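Local coordinates for protein salicylaldehyde dehydrogenase NahF (Pseudomonas putida, PDB 4JZ6) that probably catalyses the NAD+-dependent oxidation of salicylaldehyde to salicylate, a step in bacterial naphthalene degradation, at residues R81-L85 with P179-G183; L148-Q154 with T484-T490; R174-Y178 with F474-V479. One frame throughout, in Å; residues are numbered along the deposited sequence.

Contact 1: residues R81-L85 with P179-G183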
ATOM      1  N   ARG A  81      20.492   4.671 -16.675  1.00 22.49           N
ATOM      2  CA  ARG A  81      19.912   5.076 -15.397  1.00 19.58           C
ATOM      3  C   ARG A  81      20.951   5.016 -14.278  1.00 35.63           C
ATOM      4  O   ARG A  81      21.087   5.953 -13.489  1.00 19.64           O
ATOM      5  CB  ARG A  81      18.683   4.227 -15.054  1.00 20.75           C
ATOM      6  CG  ARG A  81      17.363   4.882 -15.465  1.00 28.72           C
ATOM      7  CD  ARG A  81      16.147   4.026 -15.154  1.00 32.81           C
ATOM      8  NE  ARG A  81      15.948   2.970 -16.143  1.00 51.31           N
ATOM      9  CZ  ARG A  81      16.011   1.667 -15.876  1.00 65.85           C
ATOM     10  NH1 ARG A  81      16.259   1.243 -14.642  1.00 61.44           N
ATOM     11  NH2 ARG A  81      15.815   0.780 -16.848  1.00 73.53           N
ATOM     12  N   ARG A  82      21.694   3.917 -14.226  1.00 19.49           N
ATOM     13  CA  ARG A  82      22.736   3.757 -13.226  1.00 19.55           C
ATOM     14  C   ARG A  82      23.812   4.842 -13.361  1.00 27.73           C
ATOM     15  O   ARG A  82      24.235   5.434 -12.363  1.00 24.49           O
ATOM     16  CB  ARG A  82      23.358   2.362 -13.321  1.00 19.53           C
ATOM     17  CG  ARG A  82      24.559   2.141 -12.413  1.00 19.73           C
ATOM     18  CD  ARG A  82      25.052   0.710 -12.510  1.00 19.77           C
ATOM     19  NE  ARG A  82      24.101  -0.219 -11.908  1.00 30.13           N
ATOM     20  CZ  ARG A  82      23.994  -1.508 -12.224  1.00 22.75           C
ATOM     21  NH1 ARG A  82      24.772  -2.044 -13.153  1.00 19.63           N
ATOM     22  NH2 ARG A  82      23.098  -2.261 -11.607  1.00 19.17           N
ATOM     23  N   ARG A  83      24.242   5.101 -14.592  1.00 26.56           N
ATOM     24  CA  ARG A  83      25.291   6.086 -14.845  1.00 31.96           C
ATOM     25  C   ARG A  83      24.852   7.461 -14.351  1.00 34.29           C
ATOM     26  O   ARG A  83      25.591   8.158 -13.654  1.00 21.74           O
ATOM     27  CB  ARG A  83      25.605   6.159 -16.340  1.00 30.31           C
ATOM     28  CG  ARG A  83      27.019   6.616 -16.649  1.00 36.75           C
ATOM     29  CD  ARG A  83      27.094   7.381 -17.963  1.00 36.75           C
ATOM     30  NE  ARG A  83      26.622   8.755 -17.805  1.00 39.35           N
ATOM     31  CZ  ARG A  83      25.686   9.315 -18.563  1.00 34.68           C
ATOM     32  NH1 ARG A  83      25.132   8.620 -19.541  1.00 32.62           N
ATOM     33  NH2 ARG A  83      25.310  10.572 -18.350  1.00 31.74           N
ATOM     34  N   LEU A  84      23.630   7.832 -14.720  1.00 29.17           N
ATOM     35  CA  LEU A  84      23.057   9.120 -14.362  1.00 22.89           C
ATOM     36  C   LEU A  84      22.935   9.303 -12.854  1.00 25.83           C
ATOM     37  O   LEU A  84      23.336  10.335 -12.316  1.00 31.69           O
ATOM     38  CB  LEU A  84      21.694   9.290 -15.038  1.00 23.96           C
ATOM     39  CG  LEU A  84      21.764   9.582 -16.539  1.00 23.10           C
ATOM     40  CD1 LEU A  84      20.438   9.297 -17.219  1.00 21.51           C
ATOM     41  CD2 LEU A  84      22.172  11.023 -16.744  1.00 22.50           C
ATOM     42  N   LEU A  85      22.390   8.302 -12.174  1.00 20.39           N
ATOM     43  CA  LEU A  85      22.206   8.383 -10.730  1.00 21.96           C
ATOM     44  C   LEU A  85      23.542   8.439  -9.997  1.00 21.77           C
ATOM     45  O   LEU A  85      23.708   9.203  -9.048  1.00 23.09           O
ATOM     46  CB  LEU A  85      21.372   7.207 -10.218  1.00 23.28           C
ATOM     47  CG  LEU A  85      19.860   7.399 -10.114  1.00 23.12           C
ATOM     48  CD1 LEU A  85      19.434   8.744 -10.682  1.00 19.56           C
ATOM     49  CD2 LEU A  85      19.145   6.254 -10.803  1.00 18.78           C
ATOM     50  N   PRO A 179      12.337   6.695  -7.235  1.00 19.10           N
ATOM     51  CA  PRO A 179      11.402   6.729  -8.367  1.00 18.06           C
ATOM     52  C   PRO A 179      12.111   6.873  -9.718  1.00 18.23           C
ATOM     53  O   PRO A 179      11.630   6.343 -10.721  1.00 18.23           O
ATOM     54  CB  PRO A 179      10.550   7.967  -8.074  1.00 18.47           C
ATOM     55  CG  PRO A 179      10.587   8.095  -6.577  1.00 19.67           C
ATOM     56  CD  PRO A 179      11.997   7.709  -6.216  1.00 18.14           C
ATOM     57  N   LEU A 180      13.246   7.563  -9.747  1.00 18.44           N
ATOM     58  CA  LEU A 180      14.013   7.682 -10.988  1.00 20.07           C
ATOM     59  C   LEU A 180      14.535   6.335 -11.502  1.00 21.26           C
ATOM     60  O   LEU A 180      14.278   5.965 -12.650  1.00 25.52           O
ATOM     61  CB  LEU A 180      15.157   8.689 -10.850  1.00 19.04           C
ATOM     62  CG  LEU A 180      14.743  10.160 -10.732  1.00 31.10           C
ATOM     63  CD1 LEU A 180      15.874  11.088 -11.156  1.00 26.50           C
ATOM     64  CD2 LEU A 180      13.485  10.429 -11.537  1.00 28.31           C
ATOM     65  N   VAL A 181      15.256   5.601 -10.660  1.00 18.08           N
ATOM     66  CA  VAL A 181      15.821   4.325 -11.086  1.00 21.45           C
ATOM     67  C   VAL A 181      14.735   3.314 -11.482  1.00 17.66           C
ATOM     68  O   VAL A 181      14.993   2.376 -12.237  1.00 18.25           O
ATOM     69  CB  VAL A 181      16.761   3.720 -10.022  1.00 23.38           C
ATOM     70  CG1 VAL A 181      15.976   3.255  -8.800  1.00 17.39           C
ATOM     71  CG2 VAL A 181      17.583   2.588 -10.622  1.00 17.70           C
ATOM     72  N   CYS A 182      13.518   3.517 -10.990  1.00 20.03           N
ATOM     73  CA  CYS A 182      12.401   2.652 -11.358  1.00 25.90           C
ATOM     74  C   CYS A 182      11.731   3.114 -12.655  1.00 20.46           C
ATOM     75  O   CYS A 182      10.724   2.552 -13.094  1.00 17.75           O
ATOM     76  CB  CYS A 182      11.401   2.541 -10.207  1.00 17.29           C
ATOM     77  SG  CYS A 182      12.029   1.544  -8.819  1.00 16.99           S
ATOM     78  N   GLY A 183      12.312   4.139 -13.267  1.00 18.07           N
ATOM     79  CA  GLY A 183      11.887   4.593 -14.578  1.00 18.44           C
ATOM     80  C   GLY A 183      10.762   5.602 -14.518  1.00 18.74           C
ATOM     81  O   GLY A 183      10.127   5.895 -15.531  1.00 19.08           O
TER

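Contact 2: residues L148-Q154 with T484-T490. With EDO (1,2-ethanediol), chain H.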
ATOM      1  N   LEU A 148       4.539 -19.700 -21.007  1.00 22.67           N
ATOM      2  CA  LEU A 148       5.413 -19.006 -20.076  1.00 26.29           C
ATOM      3  C   LEU A 148       4.578 -18.146 -19.158  1.00 21.63           C
ATOM      4  O   LEU A 148       3.777 -17.338 -19.622  1.00 24.58           O
ATOM      5  CB  LEU A 148       6.404 -18.128 -20.828  1.00 29.83           C
ATOM      6  CG  LEU A 148       7.860 -18.549 -20.722  1.00 31.20           C
ATOM      7  CD1 LEU A 148       7.924 -20.055 -20.664  1.00 28.39           C
ATOM      8  CD2 LEU A 148       8.639 -18.007 -21.910  1.00 29.82           C
ATOM      9  N   SER A 149       4.748 -18.333 -17.856  1.00 21.43           N
ATOM     10  CA  SER A 149       4.141 -17.429 -16.889  1.00 21.02           C
ATOM     11  C   SER A 149       5.246 -16.671 -16.172  1.00 22.00           C
ATOM     12  O   SER A 149       6.235 -17.265 -15.740  1.00 20.46           O
ATOM     13  CB  SER A 149       3.264 -18.179 -15.889  1.00 21.33           C
ATOM     14  OG  SER A 149       2.669 -17.274 -14.976  1.00 21.00           O
ATOM     15  N   MET A 150       5.081 -15.360 -16.048  1.00 20.01           N
ATOM     16  CA  MET A 150       6.126 -14.532 -15.477  1.00 19.51           C
ATOM     17  C   MET A 150       5.560 -13.252 -14.888  1.00 20.22           C
ATOM     18  O   MET A 150       4.424 -12.874 -15.179  1.00 19.30           O
ATOM     19  CB  MET A 150       7.156 -14.176 -16.549  1.00 23.27           C
ATOM     20  CG  MET A 150       6.626 -13.201 -17.597  1.00 22.03           C
ATOM     21  SD  MET A 150       7.706 -13.014 -19.030  1.00 20.02           S
ATOM     22  CE  MET A 150       7.483 -14.591 -19.859  1.00 20.22           C
ATOM     23  N   THR A 151       6.359 -12.593 -14.054  1.00 18.75           N
ATOM     24  CA  THR A 151       6.028 -11.263 -13.570  1.00 18.44           C
ATOM     25  C   THR A 151       7.033 -10.261 -14.098  1.00 21.93           C
ATOM     26  O   THR A 151       8.214 -10.573 -14.245  1.00 24.80           O
ATOM     27  CB  THR A 151       6.056 -11.181 -12.053  1.00 18.25           C
ATOM     28  OG1 THR A 151       7.354 -11.565 -11.582  1.00 23.07           O
ATOM     29  CG2 THR A 151       5.004 -12.095 -11.464  1.00 18.58           C
ATOM     30  N   LEU A 152       6.556  -9.057 -14.389  1.00 26.67           N
ATOM     31  CA  LEU A 152       7.429  -7.981 -14.831  1.00 23.81           C
ATOM     32  C   LEU A 152       7.322  -6.824 -13.852  1.00 22.84           C
ATOM     33  O   LEU A 152       6.242  -6.554 -13.314  1.00 19.10           O
ATOM     34  CB  LEU A 152       7.034  -7.501 -16.230  1.00 23.87           C
ATOM     35  CG  LEU A 152       7.024  -8.510 -17.379  1.00 20.97           C
ATOM     36  CD1 LEU A 152       6.688  -7.815 -18.696  1.00 21.35           C
ATOM     37  CD2 LEU A 152       8.362  -9.207 -17.474  1.00 20.60           C
ATOM     38  N   ARG A 153       8.443  -6.152 -13.605  1.00 28.85           N
ATOM     39  CA  ARG A 153       8.412  -4.899 -12.860  1.00 23.70           C
ATOM     40  C   ARG A 153       8.733  -3.734 -13.782  1.00 17.39           C
ATOM     41  O   ARG A 153       9.855  -3.600 -14.267  1.00 26.06           O
ATOM     42  CB  ARG A 153       9.343  -4.948 -11.655  1.00 17.06           C
ATOM     43  CG  ARG A 153       8.837  -5.883 -10.571  1.00 23.63           C
ATOM     44  CD  ARG A 153       9.504  -5.613  -9.246  1.00 25.06           C
ATOM     45  NE  ARG A 153       8.898  -6.393  -8.175  1.00 28.66           N
ATOM     46  CZ  ARG A 153       7.806  -6.024  -7.511  1.00 37.56           C
ATOM     47  NH1 ARG A 153       7.187  -4.881  -7.811  1.00 31.28           N
ATOM     48  NH2 ARG A 153       7.331  -6.804  -6.548  1.00 45.52           N
ATOM     49  N   GLN A 154       7.722  -2.906 -14.030  1.00 20.39           N
ATOM     50  CA  GLN A 154       7.806  -1.825 -15.010  1.00 17.78           C
ATOM     51  C   GLN A 154       7.629  -0.476 -14.328  1.00 17.80           C
ATOM     52  O   GLN A 154       7.242  -0.423 -13.160  1.00 27.85           O
ATOM     53  CB  GLN A 154       6.719  -2.010 -16.066  1.00 18.12           C
ATOM     54  CG  GLN A 154       6.827  -3.297 -16.856  1.00 18.46           C
ATOM     55  CD  GLN A 154       5.673  -3.455 -17.824  1.00 24.70           C
ATOM     56  OE1 GLN A 154       4.515  -3.550 -17.409  1.00 25.98           O
ATOM     57  NE2 GLN A 154       5.976  -3.454 -19.125  1.00 20.09           N
ATOM     58  N   THR A 484       7.080   0.588  -8.826  1.00 21.07           N
ATOM     59  CA  THR A 484       6.981  -0.266  -9.999  1.00 17.31           C
ATOM     60  C   THR A 484       5.576  -0.805 -10.169  1.00 26.35           C
ATOM     61  O   THR A 484       4.820  -0.932  -9.200  1.00 23.83           O
ATOM     62  CB  THR A 484       7.965  -1.462  -9.949  1.00 25.70           C
ATOM     63  OG1 THR A 484       7.719  -2.260  -8.777  1.00 22.47           O
ATOM     64  CG2 THR A 484       9.412  -0.970  -9.958  1.00 26.97           C
ATOM     65  N   GLU A 485       5.224  -1.097 -11.415  1.00 25.68           N
ATOM     66  CA  GLU A 485       4.038  -1.886 -11.699  1.00 20.54           C
ATOM     67  C   GLU A 485       4.482  -3.332 -11.711  1.00 21.57           C
ATOM     68  O   GLU A 485       5.478  -3.668 -12.361  1.00 23.68           O
ATOM     69  CB  GLU A 485       3.442  -1.535 -13.066  1.00 22.97           C
ATOM     70  CG  GLU A 485       2.885  -0.129 -13.198  1.00 24.66           C
ATOM     71  CD  GLU A 485       1.729   0.146 -12.247  1.00 34.39           C
ATOM     72  OE1 GLU A 485       1.262  -0.796 -11.560  1.00 18.82           O
ATOM     73  OE2 GLU A 485       1.287   1.317 -12.192  1.00 36.13           O
ATOM     74  N   LEU A 486       3.768  -4.180 -10.977  1.00 17.86           N
ATOM     75  CA  LEU A 486       4.000  -5.616 -11.046  1.00 19.01           C
ATOM     76  C   LEU A 486       2.959  -6.216 -11.975  1.00 18.22           C
ATOM     77  O   LEU A 486       1.763  -6.159 -11.703  1.00 18.53           O
ATOM     78  CB  LEU A 486       3.922  -6.265  -9.660  1.00 21.17           C
ATOM     79  CG  LEU A 486       4.101  -7.786  -9.645  1.00 21.00           C
ATOM     80  CD1 LEU A 486       5.517  -8.169 -10.036  1.00 17.67           C
ATOM     81  CD2 LEU A 486       3.748  -8.353  -8.282  1.00 19.96           C
ATOM     82  N   LYS A 487       3.419  -6.779 -13.082  1.00 21.84           N
ATOM     83  CA  LYS A 487       2.516  -7.308 -14.089  1.00 18.67           C
ATOM     84  C   LYS A 487       2.687  -8.816 -14.237  1.00 28.62           C
ATOM     85  O   LYS A 487       3.805  -9.319 -14.339  1.00 21.86           O
ATOM     86  CB  LYS A 487       2.756  -6.610 -15.426  1.00 18.77           C
ATOM     87  CG  LYS A 487       1.935  -7.174 -16.569  1.00 19.22           C
ATOM     88  CD  LYS A 487       2.275  -6.475 -17.872  1.00 19.35           C
ATOM     89  CE  LYS A 487       1.784  -5.029 -17.880  1.00 19.46           C
ATOM     90  NZ  LYS A 487       2.227  -4.294 -19.106  1.00 21.57           N
ATOM     91  N   TRP A 488       1.573  -9.535 -14.226  1.00 26.00           N
ATOM     92  CA  TRP A 488       1.602 -10.964 -14.468  1.00 19.47           C
ATOM     93  C   TRP A 488       1.341 -11.170 -15.945  1.00 20.63           C
ATOM     94  O   TRP A 488       0.269 -10.820 -16.441  1.00 25.59           O
ATOM     95  CB  TRP A 488       0.541 -11.684 -13.636  1.00 19.82           C
ATOM     96  CG  TRP A 488       0.409 -13.143 -13.966  1.00 20.22           C
ATOM     97  CD1 TRP A 488       1.421 -14.017 -14.270  1.00 20.19           C
ATOM     98  CD2 TRP A 488      -0.810 -13.896 -14.048  1.00 20.83           C
ATOM     99  NE1 TRP A 488       0.904 -15.268 -14.524  1.00 20.73           N
ATOM    100  CE2 TRP A 488      -0.461 -15.220 -14.400  1.00 21.13           C
ATOM    101  CE3 TRP A 488      -2.160 -13.584 -13.845  1.00 21.23           C
ATOM    102  CZ2 TRP A 488      -1.415 -16.225 -14.552  1.00 21.80           C
ATOM    103  CZ3 TRP A 488      -3.104 -14.587 -13.999  1.00 21.89           C
ATOM    104  CH2 TRP A 488      -2.726 -15.889 -14.347  1.00 22.16           C
ATOM    105  N   LEU A 489       2.331 -11.718 -16.649  1.00 19.74           N
ATOM    106  CA  LEU A 489       2.235 -11.909 -18.094  1.00 20.96           C
ATOM    107  C   LEU A 489       2.369 -13.378 -18.490  1.00 22.42           C
ATOM    108  O   LEU A 489       3.229 -14.098 -17.976  1.00 22.54           O
ATOM    109  CB  LEU A 489       3.291 -11.070 -18.820  1.00 19.81           C
ATOM    110  CG  LEU A 489       3.270 -11.102 -20.350  1.00 22.35           C
ATOM    111  CD1 LEU A 489       3.467  -9.701 -20.914  1.00 20.06           C
ATOM    112  CD2 LEU A 489       4.339 -12.042 -20.879  1.00 20.27           C
ATOM    113  N   THR A 490       1.515 -13.815 -19.408  1.00 20.96           N
ATOM    114  CA  THR A 490       1.597 -15.171 -19.920  1.00 21.41           C
ATOM    115  C   THR A 490       1.789 -15.163 -21.420  1.00 21.71           C
ATOM    116  O   THR A 490       1.308 -14.261 -22.113  1.00 21.77           O
ATOM    117  CB  THR A 490       0.334 -15.984 -19.599  1.00 21.94           C
ATOM    118  OG1 THR A 490      -0.816 -15.314 -20.136  1.00 22.21           O
ATOM    119  CG2 THR A 490       0.181 -16.147 -18.092  1.00 21.75           C
TER
HETATM  120  C1  EDO H 507       3.784   0.887 -18.089  1.00 49.11           C
HETATM  121  O1  EDO H 507       5.183   0.621 -17.923  1.00 48.69           O
HETATM  122  C2  EDO H 507       3.017  -0.419 -18.286  1.00 47.88           C
HETATM  123  O2  EDO H 507       2.991  -1.174 -17.067  1.00 43.16           O

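Contact 3: residues R174-Y178 with F474-V479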
ATOM      1  N   ARG A 174      15.928  10.391  -1.304  1.00 18.98           N
ATOM      2  CA  ARG A 174      15.183   9.142  -1.308  1.00 18.46           C
ATOM      3  C   ARG A 174      13.931   9.254  -2.194  1.00 24.45           C
ATOM      4  O   ARG A 174      13.597   8.320  -2.925  1.00 25.09           O
ATOM      5  CB  ARG A 174      14.836   8.725   0.135  1.00 21.16           C
ATOM      6  CG  ARG A 174      13.369   8.891   0.522  1.00 23.50           C
ATOM      7  CD  ARG A 174      13.150   9.580   1.858  1.00 19.34           C
ATOM      8  NE  ARG A 174      13.206   8.679   3.005  1.00 21.81           N
ATOM      9  CZ  ARG A 174      12.367   8.729   4.039  1.00 27.99           C
ATOM     10  NH1 ARG A 174      11.384   9.623   4.076  1.00 19.07           N
ATOM     11  NH2 ARG A 174      12.510   7.881   5.045  1.00 32.54           N
ATOM     12  N   ALA A 175      13.271  10.412  -2.160  1.00 22.71           N
ATOM     13  CA  ALA A 175      12.012  10.604  -2.875  1.00 19.01           C
ATOM     14  C   ALA A 175      12.231  10.945  -4.350  1.00 23.40           C
ATOM     15  O   ALA A 175      11.277  11.182  -5.096  1.00 20.71           O
ATOM     16  CB  ALA A 175      11.179  11.678  -2.197  1.00 19.50           C
ATOM     17  N   ILE A 176      13.492  10.970  -4.768  1.00 22.66           N
ATOM     18  CA  ILE A 176      13.830  11.232  -6.160  1.00 19.38           C
ATOM     19  C   ILE A 176      14.584  10.046  -6.741  1.00 18.97           C
ATOM     20  O   ILE A 176      14.163   9.462  -7.741  1.00 18.85           O
ATOM     21  CB  ILE A 176      14.706  12.493  -6.292  1.00 19.94           C
ATOM     22  CG1 ILE A 176      13.953  13.711  -5.757  1.00 20.45           C
ATOM     23  CG2 ILE A 176      15.139  12.703  -7.736  1.00 20.21           C
ATOM     24  CD1 ILE A 176      14.779  14.970  -5.704  1.00 21.08           C
ATOM     25  N   ALA A 177      15.691   9.692  -6.093  1.00 18.98           N
ATOM     26  CA  ALA A 177      16.573   8.630  -6.570  1.00 23.79           C
ATOM     27  C   ALA A 177      15.814   7.361  -6.898  1.00 22.08           C
ATOM     28  O   ALA A 177      15.964   6.799  -7.985  1.00 18.40           O
ATOM     29  CB  ALA A 177      17.655   8.329  -5.542  1.00 21.19           C
ATOM     30  N   TYR A 178      14.995   6.916  -5.954  1.00 20.81           N
ATOM     31  CA  TYR A 178      14.286   5.653  -6.120  1.00 21.15           C
ATOM     32  C   TYR A 178      13.236   5.689  -7.238  1.00 19.54           C
ATOM     33  O   TYR A 178      13.254   4.823  -8.116  1.00 17.49           O
ATOM     34  CB  TYR A 178      13.714   5.165  -4.787  1.00 17.47           C
ATOM     35  CG  TYR A 178      14.779   4.720  -3.806  1.00 18.26           C
ATOM     36  CD1 TYR A 178      15.788   3.839  -4.193  1.00 18.45           C
ATOM     37  CD2 TYR A 178      14.780   5.181  -2.491  1.00 22.33           C
ATOM     38  CE1 TYR A 178      16.761   3.424  -3.289  1.00 21.30           C
ATOM     39  CE2 TYR A 178      15.749   4.772  -1.583  1.00 21.85           C
ATOM     40  CZ  TYR A 178      16.735   3.895  -1.985  1.00 20.75           C
ATOM     41  OH  TYR A 178      17.698   3.499  -1.081  1.00 18.60           O
ATOM     42  N   PHE A 474      10.713   3.268   2.165  1.00 19.16           N
ATOM     43  CA  PHE A 474      11.865   3.728   1.391  1.00 17.28           C
ATOM     44  C   PHE A 474      13.061   2.828   1.712  1.00 20.58           C
ATOM     45  O   PHE A 474      13.021   2.066   2.684  1.00 22.11           O
ATOM     46  CB  PHE A 474      12.212   5.184   1.719  1.00 17.56           C
ATOM     47  CG  PHE A 474      11.390   6.200   0.977  1.00 17.78           C
ATOM     48  CD1 PHE A 474      11.514   6.348  -0.396  1.00 23.06           C
ATOM     49  CD2 PHE A 474      10.516   7.036   1.660  1.00 23.63           C
ATOM     50  CE1 PHE A 474      10.765   7.303  -1.080  1.00 18.01           C
ATOM     51  CE2 PHE A 474       9.765   7.984   0.985  1.00 23.85           C
ATOM     52  CZ  PHE A 474       9.891   8.117  -0.391  1.00 18.37           C
ATOM     53  N   ASP A 475      14.109   2.911   0.889  1.00 22.12           N
ATOM     54  CA  ASP A 475      15.354   2.144   1.074  1.00 22.92           C
ATOM     55  C   ASP A 475      15.185   0.624   0.983  1.00 24.27           C
ATOM     56  O   ASP A 475      14.064   0.109   0.976  1.00 24.49           O
ATOM     57  CB  ASP A 475      16.046   2.519   2.385  1.00 17.24           C
ATOM     58  CG  ASP A 475      16.388   3.980   2.453  1.00 29.00           C
ATOM     59  OD1 ASP A 475      16.898   4.508   1.442  1.00 27.69           O
ATOM     60  OD2 ASP A 475      16.138   4.603   3.509  1.00 28.00           O
ATOM     61  N   GLY A 476      16.308  -0.088   0.907  1.00 23.47           N
ATOM     62  CA  GLY A 476      16.285  -1.539   0.805  1.00 16.87           C
ATOM     63  C   GLY A 476      15.654  -2.032  -0.485  1.00 16.71           C
ATOM     64  O   GLY A 476      15.343  -1.244  -1.376  1.00 19.04           O
ATOM     65  N   ARG A 477      15.460  -3.337  -0.598  1.00 21.17           N
ATOM     66  CA  ARG A 477      14.811  -3.874  -1.781  1.00 16.63           C
ATOM     67  C   ARG A 477      13.321  -3.531  -1.782  1.00 16.56           C
ATOM     68  O   ARG A 477      12.692  -3.463  -2.839  1.00 16.62           O
ATOM     69  CB  ARG A 477      15.007  -5.384  -1.865  1.00 18.47           C
ATOM     70  CG  ARG A 477      16.449  -5.843  -2.014  1.00 23.77           C
ATOM     71  CD  ARG A 477      16.502  -7.372  -1.990  1.00 32.34           C
ATOM     72  NE  ARG A 477      17.838  -7.923  -2.213  1.00 36.37           N
ATOM     73  CZ  ARG A 477      18.143  -9.208  -2.049  1.00 34.29           C
ATOM     74  NH1 ARG A 477      17.207 -10.064  -1.651  1.00 35.22           N
ATOM     75  NH2 ARG A 477      19.380  -9.640  -2.272  1.00 29.53           N
ATOM     76  N   ALA A 478      12.760  -3.297  -0.600  1.00 16.62           N
ATOM     77  CA  ALA A 478      11.320  -3.061  -0.467  1.00 17.93           C
ATOM     78  C   ALA A 478      10.821  -1.812  -1.199  1.00 22.81           C
ATOM     79  O   ALA A 478       9.650  -1.718  -1.564  1.00 24.66           O
ATOM     80  CB  ALA A 478      10.930  -2.996   0.995  1.00 19.56           C
ATOM     81  N   VAL A 479      11.711  -0.851  -1.404  1.00 24.20           N
ATOM     82  CA  VAL A 479      11.321   0.405  -2.014  1.00 21.50           C
ATOM     83  C   VAL A 479      10.940   0.197  -3.487  1.00 27.86           C
ATOM     84  O   VAL A 479      10.202   0.996  -4.068  1.00 26.40           O
ATOM     85  CB  VAL A 479      12.442   1.458  -1.866  1.00 23.80           C
ATOM     86  CG1 VAL A 479      13.631   1.100  -2.742  1.00 16.67           C
ATOM     87  CG2 VAL A 479      11.926   2.850  -2.206  1.00 16.93           C
TER
HETATM   88  O   HOH W   1      15.341   7.275   4.524  1.00 21.57           O
HETATM   89  O   HOH W   2      17.579   0.425  -1.917  1.00 27.06           O

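Contact 1: residues R81-L85 with P179-G183
Arg-81 runs out straight through CG, with CD anti to CA about the CB-CG bond (chi2 179°), then turns at chi3 (-79°), and this bend lowers its guanidinium onto the backbone of Val-181. Their alpha carbons are the nearest pair across the contact, 6.0 Å between Arg-81 CA and Val-181 CA. From the turned end, NH1 meets Val-181 O at 2.9 Å. The bond is weak, because the N-H points well off the oxygen, at 127°, and the carbonyl comes up obliquely to the guanidinium. Behind it the methylene CD lies against the same carbonyl, 3.5 Å from Val-181 O, and 3.7 Å from Leu-180 O. One turn further along helix 78-94, Leu-85 supplies the apolar half of the contact. Its CD2 presses on the branch point of Val-181, 3.6 Å from CB, and the two side chains cross at about a right angle, while CD1 of Leu-85 stands 4.3 Å from Leu-180 CB. Phe-125 and Ala-129 of helix 111-130 also lean on Leu-85, and Trp-73 packs on Arg-81.

What Arg-81 reaches is the C-terminal end of helix 170-181, the helix of the beta-alpha-beta crossover between parallel strands 159-162 and 186-189 in the Rossmann-like sheet. The helix ends in a Schellman motif at Gly-183, whose positive phi suits a residue without a side chain; Gly-183 N is bonded back to Leu-180 O at 2.8 Å. NH2 of Arg-81 is held by Val-76 O, so the guanidinium spans two backbone carbonyls from separate parts of the chain. A positive group beside the carbonyl end of a helix should be electrostatically favourable even though the bond itself is bent, and Leu-85 packs on Val-181 beside the polar pair, not over it.

Contact 2: residues L148-Q154 with T484-T490
From Ser-149 opposite Thr-490 to Gln-154 opposite Glu-485, the two strands run antiparallel, 154° between their directions, in a ladder whose hydrogen-bonded pairs are Met-150 with Leu-489, Leu-152 with Lys-487 and Gln-154 with Glu-485. This belongs to the three-stranded sheet of the aldehyde dehydrogenase oligomerisation arm: strand 139-140 flanks 148-154, and residues 488-490 pair in parallel with a strand of the second subunit.

On the face with Thr-151 and Leu-486, the Trp-488 indole turns its N-H to Ser-149, NE1 to OG 2.7 Å, nearly straight and in the ring plane; His-449 of the second subunit meets that ring edge-to-face. At the far end Arg-153 crosses Thr-484. Its NH1, which also salt-bridges Asp-481, reaches Thr-484 OG1 at 2.8 Å, with the oxygen tilted 19° from the guanidinium plane, while Leu-486 CD1 sits over the centre of one guanidinium face, 4.0 Å above it.

On the opposite face, Met-150 and Leu-489 lie side by side, SD to CD2 4.0 Å. Lys-487, bent at chi3 (-69°), swings its amine to Gln-154 and also bonds the carbonyls of Gly-440 and Ile-443 of the second subunit. NZ meets Gln-154 OE1 at 2.9 Å on a lone pair in the amide plane, and the same OE1 accepts a hydrogen bond from O2 of an ethanediol, probably from the crystallisation liquor, at 2.8 Å.

Contact 3: residues R174-Y178 with F474-V479
Arg-174 drapes over the flat face of Phe-474: bends at chi2 and chi3 lay the guanidinium nearly flat, its plane only 20° from that of the ring and one face over Phe-474 CD2, with CG also over the ring. The ring fills the hollow between Arg-174, Ala-175 and Tyr-178. Ala-175 CB packs against CZ of Phe-474 at 4.2 Å, and Tyr-178 CD2 abuts the ring edge, 4.1 Å from Phe-474 CD1.

Tyr-178 is the second bump. Its ring offers one face to Val-479, whose CG1 makes a CH-pi contact 3.9 Å from the ring centroid, while the hydroxyl reaches past to Asp-475. Tyr-178 OH donates to Asp-475 OD1 at 2.8 Å, on the anti lone pair, with ring and carboxylate planes 75° apart.

OD2 of Asp-475 is bonded to Asn-457, and a water that accepts from Arg-174 NH2 probably donates to OD2. Arg-174 and Phe-474 also touch Glu-267, the predicted active-site residue, and bound salicylaldehyde lies about 4 Å, nearest atoms, from the Arg-174 side chain. With Tyr-178 and Asn-457 donating to its two oxygens, the buried Asp-475 is probably a carboxylate, and its bond to Tyr-178 ties the loop to helix 170-181.

Overall arrangement
Following the chain from the N terminus, helix 78-94 comes first, and contact 1 closes a 93-residue loop when it meets the end of helix 170-181. Inside that loop lie strand 148-154 and residues 174-178, whose partners come only near the C terminus, so contacts 2 and 3 each cross contact 1. Contact 3 nests within the 329-residue loop closed by contact 2. Helix 170-181 gives residues 174-178 to contact 3 and then its last turn to contact 1, tying the N-terminal helices to the loop after strand 470-471. Cys-182 SG packs on Thr-484 CG2, joining contact 1 to the oligomerisation arm of contact 2, which continues into the second subunit.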